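Local coordinates for arginine decarboxylase (Campylobacter jejuni subsp. jejuni, PDB 3NZP), which probably catalyses the pyridoxal-phosphate-dependent decarboxylation of arginine to agmatine, a step of polyamine biosynthesis, at residues N61-F66 against G77-V82; I269-G274 against P315-E320; D383-I388 against N404-T409. All blocks are in the same frame, centred on the assembly; numbering follows the deposited sequence.

Contact 1. Residues N61-F66 against G77-V82; sequences NIYGNF and GGFNAV
Phe79 pushes its ring between Tyr63 and Phe66 of the helix and meets the two aromatic rings in different ways. Against Tyr63 it is T-shaped: the planes stand at 80°, and the edge of Phe79, led by CE1, points at the Tyr63 face. That atom comes down off-centre, towards the rim, and lies 3.5 Å from Tyr63 CE2. Against Phe66 the same ring lies almost flat, with 12° between the planes and 4.5 Å between the centroids. This is an offset stack, with Phe79 CE2 above the Phe66 ring near its rim. The displacement brings the CB of Phe66 over the middle of the Phe79 ring, 3.7 Å from its centroid, as a CH-pi contact. Ile62 adds a third partner at the edge of the ring, where its CG2 approaches Phe79 CZ at 3.7 Å. CG of Phe79 is anti to its backbone N (chi1 166°), on a CB that points toward the helix, which starts the ring out from the strand in that direction; the three rings form an aromatic cluster.

Tyr63 reaches further, past Phe79 to the strand backbone. The amide of Ala81 donates to Tyr63 OH over 2.8 Å, so the end of the tyrosine is tied to the strand while its face receives Phe79. Ala81 CB meets the same ring obliquely, 3.4 Å from Tyr63 CE1.

The axes of 61-66 and 79-82 run roughly antiparallel and approach to 9.4 Å; they belong to helix 52-72 and strand 79-84, the first strand of the parallel barrel. Phe79 also touches Ile317 and Ile319 of the adjoining strand 316-319, Phe66 rests on Val299 of helix 292-309, and Ile62 extends to Phe324 of the short helix 323-326.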
ATOM      1  N   ASN B  61      27.851 -11.349   5.939  1.00 40.80           N
ATOM      2  CA  ASN B  61      27.170 -12.530   6.409  1.00 37.18           C
ATOM      3  C   ASN B  61      26.778 -13.380   5.190  1.00 34.47           C
ATOM      4  O   ASN B  61      26.885 -14.598   5.223  1.00 34.12           O
ATOM      5  CB  ASN B  61      25.966 -12.106   7.235  1.00 46.64           C
ATOM      6  CG  ASN B  61      25.333 -13.258   7.966  1.00 57.61           C
ATOM      7  OD1 ASN B  61      26.022 -14.128   8.500  1.00 58.02           O
ATOM      8  ND2 ASN B  61      24.003 -13.268   8.009  1.00 67.24           N
ATOM      9  N   ILE B  62      26.354 -12.733   4.109  1.00 38.20           N
ATOM     10  CA  ILE B  62      25.986 -13.449   2.892  1.00 37.78           C
ATOM     11  C   ILE B  62      27.246 -14.046   2.272  1.00 40.32           C
ATOM     12  O   ILE B  62      27.343 -15.263   2.098  1.00 38.62           O
ATOM     13  CB  ILE B  62      25.299 -12.517   1.865  1.00 37.05           C
ATOM     14  CG1 ILE B  62      23.940 -12.073   2.405  1.00 34.17           C
ATOM     15  CG2 ILE B  62      25.087 -13.233   0.538  1.00 30.84           C
ATOM     16  CD1 ILE B  62      23.214 -11.127   1.498  1.00 43.23           C
ATOM     17  N   TYR B  63      28.216 -13.198   1.948  1.00 39.28           N
ATOM     18  CA  TYR B  63      29.463 -13.689   1.373  1.00 38.90           C
ATOM     19  C   TYR B  63      30.114 -14.723   2.297  1.00 39.82           C
ATOM     20  O   TYR B  63      30.670 -15.725   1.837  1.00 36.22           O
ATOM     21  CB  TYR B  63      30.414 -12.525   1.112  1.00 25.38           C
ATOM     22  CG  TYR B  63      30.099 -11.830  -0.176  1.00 25.42           C
ATOM     23  CD1 TYR B  63      29.099 -10.865  -0.258  1.00 24.78           C
ATOM     24  CD2 TYR B  63      30.767 -12.187  -1.337  1.00 34.52           C
ATOM     25  CE1 TYR B  63      28.775 -10.271  -1.480  1.00 25.92           C
ATOM     26  CE2 TYR B  63      30.455 -11.611  -2.553  1.00 40.32           C
ATOM     27  CZ  TYR B  63      29.463 -10.657  -2.621  1.00 35.17           C
ATOM     28  OH  TYR B  63      29.183 -10.118  -3.854  1.00 47.42           O
ATOM     29  N   GLY B  64      30.017 -14.478   3.602  1.00 41.70           N
ATOM     30  CA  GLY B  64      30.582 -15.390   4.577  1.00 39.74           C
ATOM     31  C   GLY B  64      30.062 -16.807   4.425  1.00 38.36           C
ATOM     32  O   GLY B  64      30.840 -17.748   4.292  1.00 35.38           O
ATOM     33  N   ASN B  65      28.745 -16.964   4.425  1.00 36.51           N
ATOM     34  CA  ASN B  65      28.157 -18.283   4.292  1.00 36.63           C
ATOM     35  C   ASN B  65      28.400 -18.946   2.951  1.00 33.13           C
ATOM     36  O   ASN B  65      28.722 -20.127   2.891  1.00 31.78           O
ATOM     37  CB  ASN B  65      26.658 -18.227   4.537  1.00 36.41           C
ATOM     38  CG  ASN B  65      26.326 -18.161   5.991  1.00 37.99           C
ATOM     39  OD1 ASN B  65      26.480 -17.122   6.619  1.00 44.73           O
ATOM     40  ND2 ASN B  65      25.889 -19.288   6.553  1.00 40.43           N
ATOM     41  N   PHE B  66      28.232 -18.198   1.872  1.00 33.47           N
ATOM     42  CA  PHE B  66      28.430 -18.784   0.567  1.00 37.81           C
ATOM     43  C   PHE B  66      29.881 -19.172   0.351  1.00 38.62           C
ATOM     44  O   PHE B  66      30.173 -20.109  -0.392  1.00 44.20           O
ATOM     45  CB  PHE B  66      27.929 -17.846  -0.545  1.00 32.11           C
ATOM     46  CG  PHE B  66      26.526 -18.145  -0.983  1.00 22.14           C
ATOM     47  CD1 PHE B  66      26.276 -19.154  -1.898  1.00 23.07           C
ATOM     48  CD2 PHE B  66      25.447 -17.468  -0.425  1.00 26.85           C
ATOM     49  CE1 PHE B  66      24.971 -19.499  -2.250  1.00 32.27           C
ATOM     50  CE2 PHE B  66      24.137 -17.799  -0.765  1.00 24.89           C
ATOM     51  CZ  PHE B  66      23.894 -18.817  -1.679  1.00 34.65           C
ATOM     52  N   GLY B  77      33.310 -22.875  -9.025  1.00 42.06           N
ATOM     53  CA  GLY B  77      32.640 -21.682  -9.516  1.00 39.13           C
ATOM     54  C   GLY B  77      32.709 -20.557  -8.509  1.00 39.84           C
ATOM     55  O   GLY B  77      32.911 -20.793  -7.313  1.00 35.56           O
ATOM     56  N   GLY B  78      32.541 -19.333  -8.995  1.00 38.64           N
ATOM     57  CA  GLY B  78      32.588 -18.186  -8.116  1.00 33.27           C
ATOM     58  C   GLY B  78      31.211 -17.779  -7.631  1.00 39.44           C
ATOM     59  O   GLY B  78      30.193 -18.316  -8.088  1.00 39.68           O
ATOM     60  N   PHE B  79      31.191 -16.821  -6.707  1.00 36.92           N
ATOM     61  CA  PHE B  79      29.957 -16.303  -6.128  1.00 36.85           C
ATOM     62  C   PHE B  79      29.901 -14.796  -6.170  1.00 39.10           C
ATOM     63  O   PHE B  79      30.911 -14.123  -5.994  1.00 45.63           O
ATOM     64  CB  PHE B  79      29.819 -16.752  -4.681  1.00 38.55           C
ATOM     65  CG  PHE B  79      28.763 -16.016  -3.919  1.00 40.59           C
ATOM     66  CD1 PHE B  79      29.087 -14.900  -3.151  1.00 43.04           C
ATOM     67  CD2 PHE B  79      27.442 -16.440  -3.964  1.00 40.08           C
ATOM     68  CE1 PHE B  79      28.104 -14.219  -2.432  1.00 43.62           C
ATOM     69  CE2 PHE B  79      26.452 -15.769  -3.254  1.00 44.01           C
ATOM     70  CZ  PHE B  79      26.784 -14.656  -2.483  1.00 44.35           C
ATOM     71  N   ASN B  80      28.706 -14.265  -6.393  1.00 45.65           N
ATOM     72  CA  ASN B  80      28.506 -12.825  -6.448  1.00 45.55           C
ATOM     73  C   ASN B  80      27.102 -12.449  -6.001  1.00 43.80           C
ATOM     74  O   ASN B  80      26.116 -13.102  -6.368  1.00 35.86           O
ATOM     75  CB  ASN B  80      28.749 -12.315  -7.863  1.00 48.23           C
ATOM     76  CG  ASN B  80      29.673 -11.120  -7.889  1.00 64.21           C
ATOM     77  OD1 ASN B  80      30.854 -11.249  -8.235  1.00 75.60           O
ATOM     78  ND2 ASN B  80      29.152  -9.948  -7.500  1.00 53.92           N
ATOM     79  N   ALA B  81      27.026 -11.381  -5.212  1.00 40.80           N
ATOM     80  CA  ALA B  81      25.758 -10.871  -4.692  1.00 38.84           C
ATOM     81  C   ALA B  81      25.331  -9.591  -5.403  1.00 39.85           C
ATOM     82  O   ALA B  81      26.154  -8.735  -5.721  1.00 45.36           O
ATOM     83  CB  ALA B  81      25.885 -10.605  -3.205  1.00 24.20           C
ATOM     84  N   VAL B  82      24.039  -9.467  -5.654  1.00 38.52           N
ATOM     85  CA  VAL B  82      23.530  -8.276  -6.301  1.00 42.70           C
ATOM     86  C   VAL B  82      22.360  -7.719  -5.491  1.00 41.48           C
ATOM     87  O   VAL B  82      21.568  -8.481  -4.924  1.00 43.02           O
ATOM     88  CB  VAL B  82      23.060  -8.584  -7.727  1.00 46.70           C
ATOM     89  CG1 VAL B  82      22.692  -7.297  -8.433  1.00 56.27           C
ATOM     90  CG2 VAL B  82      24.164  -9.290  -8.488  1.00 50.56           C
TER

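Contact 2. Residues I269-G274 against P315-E320; sequences INLGGG and PDIFIE. With PLP (pyridoxal-5'-phosphate), chain E.
Asn270 and Glu320 meet at the C-terminal ends of the seventh and eighth strands of the TIM-like barrel, on the rim that holds pyridoxal phosphate. Lower down, the strands pair in parallel. Ile269 bonds to both neighbours of Ile317: its N donates to Asp316 O (2.9 Å), and its O accepts from Phe318 N. Leu271 N then donates to Phe318 O at 2.7 Å, and Glu320 N to Gly272 O.

Asn270 uses both ends of its amide. OD1 takes the N-H of Gly272 at 2.9 Å, an Asx turn at the start of the glycine run. ND2 donates to Glu320 OE2 at 2.8 Å, approaching from above the carboxylate plane, with amide and carboxylate planes 83° apart.

Glu320, the residue just after the eighth strand, sets its carboxylate against the pyridine nitrogen, as in fold-type III decarboxylases. With CD anti to CA (chi2 -179°), the chain carries its carboxylate carbon away from the backbone; Glu320 OE1 lies 2.9 Å from PLP N1. Thr130 is a second partner of OE2, and His231 is weakly bonded to OE1. At the other end of the cofactor Gly274 N donates to the phosphate oxygen O1P at 3.0 Å, while Gly273, with no side chain, passes beside the cofactor and donates its N-H to His233.

On the outer face of the barrel wall, Leu271 CD1 packs against Ile319 CG2 at 3.9 Å.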
ATOM      1  N   ILE B 269      24.680 -18.551 -13.127  1.00 31.83           N
ATOM      2  CA  ILE B 269      23.270 -18.752 -12.882  1.00 32.93           C
ATOM      3  C   ILE B 269      22.854 -17.747 -11.812  1.00 36.55           C
ATOM      4  O   ILE B 269      23.489 -17.630 -10.756  1.00 31.90           O
ATOM      5  CB  ILE B 269      22.969 -20.188 -12.410  1.00 30.06           C
ATOM      6  CG1 ILE B 269      23.224 -21.185 -13.538  1.00 27.70           C
ATOM      7  CG2 ILE B 269      21.526 -20.302 -12.004  1.00 28.36           C
ATOM      8  CD1 ILE B 269      22.898 -22.624 -13.172  1.00 27.68           C
ATOM      9  N   ASN B 270      21.797 -16.998 -12.108  1.00 36.46           N
ATOM     10  CA  ASN B 270      21.290 -15.997 -11.177  1.00 38.43           C
ATOM     11  C   ASN B 270      20.039 -16.564 -10.522  1.00 40.08           C
ATOM     12  O   ASN B 270      19.006 -16.709 -11.183  1.00 40.70           O
ATOM     13  CB  ASN B 270      20.946 -14.718 -11.942  1.00 33.88           C
ATOM     14  CG  ASN B 270      20.727 -13.531 -11.028  1.00 39.86           C
ATOM     15  OD1 ASN B 270      19.984 -13.622 -10.037  1.00 45.78           O
ATOM     16  ND2 ASN B 270      21.357 -12.406 -11.354  1.00 27.18           N
ATOM     17  N   LEU B 271      20.135 -16.885  -9.230  1.00 37.23           N
ATOM     18  CA  LEU B 271      19.005 -17.451  -8.475  1.00 37.97           C
ATOM     19  C   LEU B 271      17.940 -16.424  -8.142  1.00 37.87           C
ATOM     20  O   LEU B 271      16.834 -16.778  -7.738  1.00 36.35           O
ATOM     21  CB  LEU B 271      19.486 -18.041  -7.161  1.00 37.50           C
ATOM     22  CG  LEU B 271      20.681 -18.956  -7.291  1.00 39.97           C
ATOM     23  CD1 LEU B 271      21.062 -19.464  -5.915  1.00 42.72           C
ATOM     24  CD2 LEU B 271      20.323 -20.097  -8.226  1.00 38.58           C
ATOM     25  N   GLY B 272      18.288 -15.152  -8.282  1.00 35.68           N
ATOM     26  CA  GLY B 272      17.338 -14.114  -7.971  1.00 32.98           C
ATOM     27  C   GLY B 272      17.191 -13.922  -6.472  1.00 37.95           C
ATOM     28  O   GLY B 272      18.108 -14.208  -5.693  1.00 37.77           O
ATOM     29  N   GLY B 273      16.028 -13.432  -6.058  1.00 39.02           N
ATOM     30  CA  GLY B 273      15.798 -13.215  -4.641  1.00 39.95           C
ATOM     31  C   GLY B 273      15.119 -14.402  -4.011  1.00 40.20           C
ATOM     32  O   GLY B 273      15.125 -15.501  -4.577  1.00 43.32           O
ATOM     33  N   GLY B 274      14.533 -14.194  -2.837  1.00 36.64           N
ATOM     34  CA  GLY B 274      13.836 -15.289  -2.173  1.00 32.84           C
ATOM     35  C   GLY B 274      14.348 -15.665  -0.796  1.00 30.12           C
ATOM     36  O   GLY B 274      13.599 -16.208   0.009  1.00 29.74           O
ATOM     37  N   PRO B 315      28.987 -23.649 -12.658  1.00 47.27           N
ATOM     38  CA  PRO B 315      28.590 -22.251 -12.900  1.00 40.17           C
ATOM     39  C   PRO B 315      28.921 -21.254 -11.789  1.00 37.33           C
ATOM     40  O   PRO B 315      29.230 -21.632 -10.663  1.00 35.05           O
ATOM     41  CB  PRO B 315      27.089 -22.371 -13.127  1.00 39.66           C
ATOM     42  CG  PRO B 315      26.716 -23.472 -12.184  1.00 33.12           C
ATOM     43  CD  PRO B 315      27.793 -24.495 -12.460  1.00 36.44           C
ATOM     44  N   ASP B 316      28.868 -19.972 -12.122  1.00 38.52           N
ATOM     45  CA  ASP B 316      29.122 -18.933 -11.138  1.00 36.47           C
ATOM     46  C   ASP B 316      27.802 -18.643 -10.467  1.00 36.63           C
ATOM     47  O   ASP B 316      26.779 -18.493 -11.127  1.00 35.02           O
ATOM     48  CB  ASP B 316      29.659 -17.675 -11.811  1.00 36.90           C
ATOM     49  CG  ASP B 316      31.147 -17.777 -12.126  1.00 46.14           C
ATOM     50  OD1 ASP B 316      31.610 -17.107 -13.078  1.00 41.54           O
ATOM     51  OD2 ASP B 316      31.858 -18.522 -11.408  1.00 47.41           O
ATOM     52  N   ILE B 317      27.821 -18.572  -9.149  1.00 35.64           N
ATOM     53  CA  ILE B 317      26.598 -18.326  -8.416  1.00 31.85           C
ATOM     54  C   ILE B 317      26.294 -16.843  -8.280  1.00 35.09           C
ATOM     55  O   ILE B 317      27.150 -16.073  -7.866  1.00 43.27           O
ATOM     56  CB  ILE B 317      26.682 -18.950  -7.028  1.00 30.56           C
ATOM     57  CG1 ILE B 317      26.900 -20.458  -7.156  1.00 27.78           C
ATOM     58  CG2 ILE B 317      25.430 -18.615  -6.244  1.00 33.39           C
ATOM     59  CD1 ILE B 317      27.151 -21.157  -5.854  1.00 22.81           C
ATOM     60  N   PHE B 318      25.074 -16.451  -8.638  1.00 36.68           N
ATOM     61  CA  PHE B 318      24.625 -15.062  -8.521  1.00 33.34           C
ATOM     62  C   PHE B 318      23.292 -15.010  -7.780  1.00 37.44           C
ATOM     63  O   PHE B 318      22.314 -15.615  -8.232  1.00 28.75           O
ATOM     64  CB  PHE B 318      24.407 -14.441  -9.897  1.00 36.33           C
ATOM     65  CG  PHE B 318      25.587 -13.698 -10.430  1.00 42.19           C
ATOM     66  CD1 PHE B 318      26.716 -14.380 -10.859  1.00 50.01           C
ATOM     67  CD2 PHE B 318      25.577 -12.312 -10.501  1.00 37.55           C
ATOM     68  CE1 PHE B 318      27.815 -13.687 -11.358  1.00 45.42           C
ATOM     69  CE2 PHE B 318      26.673 -11.616 -10.996  1.00 33.24           C
ATOM     70  CZ  PHE B 318      27.792 -12.306 -11.422  1.00 32.17           C
ATOM     71  N   ILE B 319      23.243 -14.303  -6.651  1.00 36.84           N
ATOM     72  CA  ILE B 319      21.984 -14.179  -5.912  1.00 35.80           C
ATOM     73  C   ILE B 319      21.581 -12.708  -5.837  1.00 38.63           C
ATOM     74  O   ILE B 319      22.438 -11.825  -5.770  1.00 40.38           O
ATOM     75  CB  ILE B 319      22.072 -14.711  -4.472  1.00 26.43           C
ATOM     76  CG1 ILE B 319      23.026 -13.860  -3.658  1.00 35.55           C
ATOM     77  CG2 ILE B 319      22.560 -16.133  -4.447  1.00 30.53           C
ATOM     78  CD1 ILE B 319      22.975 -14.169  -2.207  1.00 40.72           C
ATOM     79  N   GLU B 320      20.279 -12.437  -5.875  1.00 42.61           N
ATOM     80  CA  GLU B 320      19.790 -11.061  -5.804  1.00 43.26           C
ATOM     81  C   GLU B 320      18.878 -10.897  -4.579  1.00 44.53           C
ATOM     82  O   GLU B 320      17.758 -10.400  -4.675  1.00 42.59           O
ATOM     83  CB  GLU B 320      19.041 -10.689  -7.091  1.00 36.15           C
ATOM     84  CG  GLU B 320      19.808 -10.996  -8.378  1.00 47.95           C
ATOM     85  CD  GLU B 320      19.052 -10.591  -9.654  1.00 49.44           C
ATOM     86  OE1 GLU B 320      17.804 -10.652  -9.664  1.00 42.39           O
ATOM     87  OE2 GLU B 320      19.712 -10.223 -10.656  1.00 50.89           O
TER
HETATM   88  N1  PLP E 701      15.340 -10.411  -8.168  1.00 67.11           N
HETATM   89  C2  PLP E 701      14.409  -9.966  -9.018  1.00 70.31           C
HETATM   90  C2A PLP E 701      14.572 -10.236 -10.489  1.00 59.62           C
HETATM   91  C3  PLP E 701      13.290  -9.224  -8.533  1.00 76.36           C
HETATM   92  O3  PLP E 701      12.334  -8.758  -9.402  1.00 79.52           O
HETATM   93  C4  PLP E 701      13.178  -9.002  -7.094  1.00 71.86           C
HETATM   94  C4A PLP E 701      12.038  -8.252  -6.527  1.00 51.54           C
HETATM   95  C5  PLP E 701      14.230  -9.516  -6.243  1.00 70.40           C
HETATM   96  C6  PLP E 701      15.284 -10.225  -6.836  1.00 71.54           C
HETATM   97  C5A PLP E 701      14.207  -9.320  -4.720  1.00 64.15           C
HETATM   98  O4P PLP E 701      13.800 -10.521  -4.039  1.00 52.96           O
HETATM   99  P   PLP E 701      13.821 -10.232  -2.443  1.00 35.39           P
HETATM  100  O1P PLP E 701      13.687 -11.518  -1.733  1.00 54.51           O
HETATM  101  O2P PLP E 701      15.192  -9.537  -1.996  1.00 37.56           O
HETATM  102  O3P PLP E 701      12.593  -9.290  -2.043  1.00 39.43           O

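Contact 3. Residues D383-I388 against N404-T409; sequences DHLESI and NAEILT
The carbonyl oxygen of Ala405 is gripped twice by Thr409, one turn further along the same helix, and both residues face Leu385 of the partner helix. Thr409 N makes the regular helical bond to Ala405 O at 2.8 Å. Thr409 OG1 adds a second at 2.6 Å, donated from above the carbonyl plane. The hydroxyl lies beside its own backbone N, anti to the carbonyl carbon (chi1 -58°), and is thereby turned back along the helix. The intrahelical bond satisfies the hydroxyl where it faces an apolar neighbour, for Leu385 CB lies 3.4 Å from Thr409 OG1.

Leu385 does most of the work across the interface. Its CG is anti to the backbone N (chi1 177°), directed at the other helix, and its two methyls part company there. CD1 meets Ala405 CB at 3.7 Å and also touches the backbone N and the CG of Glu406. CD2 goes to Thr409 instead, lying 3.6 Å from its CG2, and the two side chains cross at about a right angle. One turn further on, Ile388 reaches with CD1 to the other flank of this small patch, contacting Ala405 CB. The lone methyl of Ala405 therefore receives both the leucine and the isoleucine, and here the backbones come close, with 5.7 Å between Leu385 CA and Ala405 CA.

The helices run antiparallel, at 168°, as neighbours in the helical bundle characteristic of SpeA-type arginine decarboxylases. Ile388 also touches Leu358 and Ile359 of helix 357-368, a third member of the bundle. Glu406 forms a salt bridge with Arg402 and a hydrogen bond with Ser208 of the second subunit, so helix 399-420 also borders the dimer partner.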
ATOM      1  N   ASP B 383     -24.626 -12.686  28.656  1.00 37.90           N
ATOM      2  CA  ASP B 383     -25.951 -12.761  28.079  1.00 40.76           C
ATOM      3  C   ASP B 383     -26.771 -11.540  28.491  1.00 43.33           C
ATOM      4  O   ASP B 383     -27.364 -10.866  27.644  1.00 41.89           O
ATOM      5  CB  ASP B 383     -26.654 -14.052  28.526  1.00 50.92           C
ATOM      6  CG  ASP B 383     -25.974 -15.323  27.993  1.00 64.87           C
ATOM      7  OD1 ASP B 383     -26.532 -16.418  28.205  1.00 64.82           O
ATOM      8  OD2 ASP B 383     -24.892 -15.239  27.366  1.00 78.98           O
ATOM      9  N   HIS B 384     -26.787 -11.246  29.791  1.00 44.11           N
ATOM     10  CA  HIS B 384     -27.542 -10.106  30.303  1.00 39.04           C
ATOM     11  C   HIS B 384     -27.196  -8.798  29.592  1.00 38.23           C
ATOM     12  O   HIS B 384     -28.093  -8.034  29.190  1.00 34.01           O
ATOM     13  CB  HIS B 384     -27.337  -9.988  31.813  1.00 38.10           C
ATOM     14  CG  HIS B 384     -27.952 -11.117  32.583  1.00 44.47           C
ATOM     15  ND1 HIS B 384     -28.933 -11.930  32.055  1.00 43.21           N
ATOM     16  CD2 HIS B 384     -27.764 -11.539  33.856  1.00 48.03           C
ATOM     17  CE1 HIS B 384     -29.325 -12.799  32.969  1.00 39.88           C
ATOM     18  NE2 HIS B 384     -28.630 -12.583  34.072  1.00 43.80           N
ATOM     19  N   LEU B 385     -25.898  -8.549  29.423  1.00 34.88           N
ATOM     20  CA  LEU B 385     -25.436  -7.348  28.735  1.00 29.24           C
ATOM     21  C   LEU B 385     -26.003  -7.338  27.319  1.00 31.04           C
ATOM     22  O   LEU B 385     -26.404  -6.291  26.800  1.00 21.89           O
ATOM     23  CB  LEU B 385     -23.914  -7.324  28.686  1.00 21.81           C
ATOM     24  CG  LEU B 385     -23.294  -6.140  27.931  1.00 28.69           C
ATOM     25  CD1 LEU B 385     -23.653  -4.832  28.612  1.00 25.34           C
ATOM     26  CD2 LEU B 385     -21.800  -6.318  27.899  1.00 16.24           C
ATOM     27  N   GLU B 386     -26.045  -8.520  26.706  1.00 30.57           N
ATOM     28  CA  GLU B 386     -26.567  -8.654  25.355  1.00 39.75           C
ATOM     29  C   GLU B 386     -28.057  -8.332  25.296  1.00 42.06           C
ATOM     30  O   GLU B 386     -28.523  -7.671  24.361  1.00 41.14           O
ATOM     31  CB  GLU B 386     -26.310 -10.061  24.806  1.00 43.23           C
ATOM     32  CG  GLU B 386     -25.048 -10.170  23.957  1.00 62.04           C
ATOM     33  CD  GLU B 386     -24.902  -9.004  22.966  1.00 80.42           C
ATOM     34  OE1 GLU B 386     -25.893  -8.676  22.257  1.00 85.78           O
ATOM     35  OE2 GLU B 386     -23.792  -8.414  22.894  1.00 76.85           O
ATOM     36  N   SER B 387     -28.804  -8.795  26.293  1.00 42.21           N
ATOM     37  CA  SER B 387     -30.235  -8.523  26.343  1.00 43.01           C
ATOM     38  C   SER B 387     -30.472  -7.038  26.600  1.00 44.08           C
ATOM     39  O   SER B 387     -31.382  -6.437  26.014  1.00 40.89           O
ATOM     40  CB  SER B 387     -30.909  -9.362  27.431  1.00 39.80           C
ATOM     41  OG  SER B 387     -30.934 -10.737  27.079  1.00 38.90           O
ATOM     42  N   ILE B 388     -29.657  -6.431  27.463  1.00 39.58           N
ATOM     43  CA  ILE B 388     -29.839  -5.006  27.737  1.00 41.98           C
ATOM     44  C   ILE B 388     -29.581  -4.190  26.489  1.00 40.25           C
ATOM     45  O   ILE B 388     -30.375  -3.312  26.133  1.00 38.79           O
ATOM     46  CB  ILE B 388     -28.928  -4.524  28.858  1.00 43.66           C
ATOM     47  CG1 ILE B 388     -29.398  -5.141  30.152  1.00 51.13           C
ATOM     48  CG2 ILE B 388     -29.030  -3.020  29.035  1.00 34.14           C
ATOM     49  CD1 ILE B 388     -28.532  -4.754  31.286  1.00 77.12           C
ATOM     50  N   ASN B 404     -24.535   1.115  33.179  1.00 37.18           N
ATOM     51  CA  ASN B 404     -24.465   0.227  34.322  1.00 42.83           C
ATOM     52  C   ASN B 404     -24.159  -1.195  33.916  1.00 45.05           C
ATOM     53  O   ASN B 404     -23.266  -1.838  34.483  1.00 40.77           O
ATOM     54  CB  ASN B 404     -25.774   0.260  35.084  1.00 42.09           C
ATOM     55  CG  ASN B 404     -25.969   1.553  35.795  1.00 47.78           C
ATOM     56  OD1 ASN B 404     -25.015   2.104  36.362  1.00 39.79           O
ATOM     57  ND2 ASN B 404     -27.203   2.061  35.782  1.00 43.96           N
ATOM     58  N   ALA B 405     -24.915  -1.671  32.929  1.00 43.85           N
ATOM     59  CA  ALA B 405     -24.772  -3.022  32.413  1.00 38.39           C
ATOM     60  C   ALA B 405     -23.336  -3.311  32.008  1.00 40.37           C
ATOM     61  O   ALA B 405     -22.729  -4.279  32.475  1.00 40.69           O
ATOM     62  CB  ALA B 405     -25.701  -3.210  31.234  1.00 40.09           C
ATOM     63  N   GLU B 406     -22.796  -2.455  31.146  1.00 41.45           N
ATOM     64  CA  GLU B 406     -21.427  -2.598  30.655  1.00 37.67           C
ATOM     65  C   GLU B 406     -20.398  -2.629  31.782  1.00 38.22           C
ATOM     66  O   GLU B 406     -19.499  -3.485  31.797  1.00 37.12           O
ATOM     67  CB  GLU B 406     -21.119  -1.467  29.686  1.00 30.03           C
ATOM     68  CG  GLU B 406     -21.949  -1.511  28.417  1.00 47.69           C
ATOM     69  CD  GLU B 406     -21.772  -0.273  27.571  1.00 55.08           C
ATOM     70  OE1 GLU B 406     -22.328  -0.213  26.453  1.00 50.67           O
ATOM     71  OE2 GLU B 406     -21.069   0.653  28.036  1.00 73.82           O
ATOM     72  N   ILE B 407     -20.530  -1.702  32.728  1.00 37.21           N
ATOM     73  CA  ILE B 407     -19.604  -1.629  33.863  1.00 43.30           C
ATOM     74  C   ILE B 407     -19.666  -2.919  34.695  1.00 48.04           C
ATOM     75  O   ILE B 407     -18.641  -3.554  34.990  1.00 42.17           O
ATOM     76  CB  ILE B 407     -19.948  -0.443  34.789  1.00 39.27           C
ATOM     77  CG1 ILE B 407     -20.066   0.849  34.000  1.00 40.49           C
ATOM     78  CG2 ILE B 407     -18.855  -0.237  35.793  1.00 38.55           C
ATOM     79  CD1 ILE B 407     -20.631   1.975  34.827  1.00 35.21           C
ATOM     80  N   LEU B 408     -20.886  -3.295  35.072  1.00 50.38           N
ATOM     81  CA  LEU B 408     -21.115  -4.499  35.871  1.00 47.57           C
ATOM     82  C   LEU B 408     -20.525  -5.705  35.155  1.00 45.64           C
ATOM     83  O   LEU B 408     -19.764  -6.478  35.735  1.00 42.59           O
ATOM     84  CB  LEU B 408     -22.625  -4.695  36.100  1.00 39.35           C
ATOM     85  CG  LEU B 408     -23.262  -3.794  37.158  1.00 27.81           C
ATOM     86  CD1 LEU B 408     -24.766  -3.682  36.964  1.00 23.54           C
ATOM     87  CD2 LEU B 408     -22.926  -4.367  38.514  1.00 21.47           C
ATOM     88  N   THR B 409     -20.879  -5.844  33.882  1.00 42.48           N
ATOM     89  CA  THR B 409     -20.397  -6.943  33.077  1.00 36.62           C
ATOM     90  C   THR B 409     -18.886  -7.013  33.150  1.00 48.49           C
ATOM     91  O   THR B 409     -18.319  -8.085  33.366  1.00 56.41           O
ATOM     92  CB  THR B 409     -20.830  -6.770  31.639  1.00 36.07           C
ATOM     93  OG1 THR B 409     -22.261  -6.700  31.591  1.00 36.35           O
ATOM     94  CG2 THR B 409     -20.347  -7.926  30.799  1.00 31.77           C
TER

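How the contacts relate
The three contacts follow one another along the chain, each closing before the next opens. Contacts 1 and 2 belong to the pyridoxal-binding barrel, their centres about 10 Å apart, and they meet directly because strands 79-84 and 316-319, the first and last of the sheet, are neighbours where it closes. Contact 1 covers this seam from outside with helix 52-72, while contact 2 ends at the cofactor. Contact 3 lies about 62 Å from contact 2 (centre to centre), on the other side of the chain's centre, in the helical bundle. The cofactor-binding barrel and the bundle are thus well separated within one chain, and the bundle meets the second subunit.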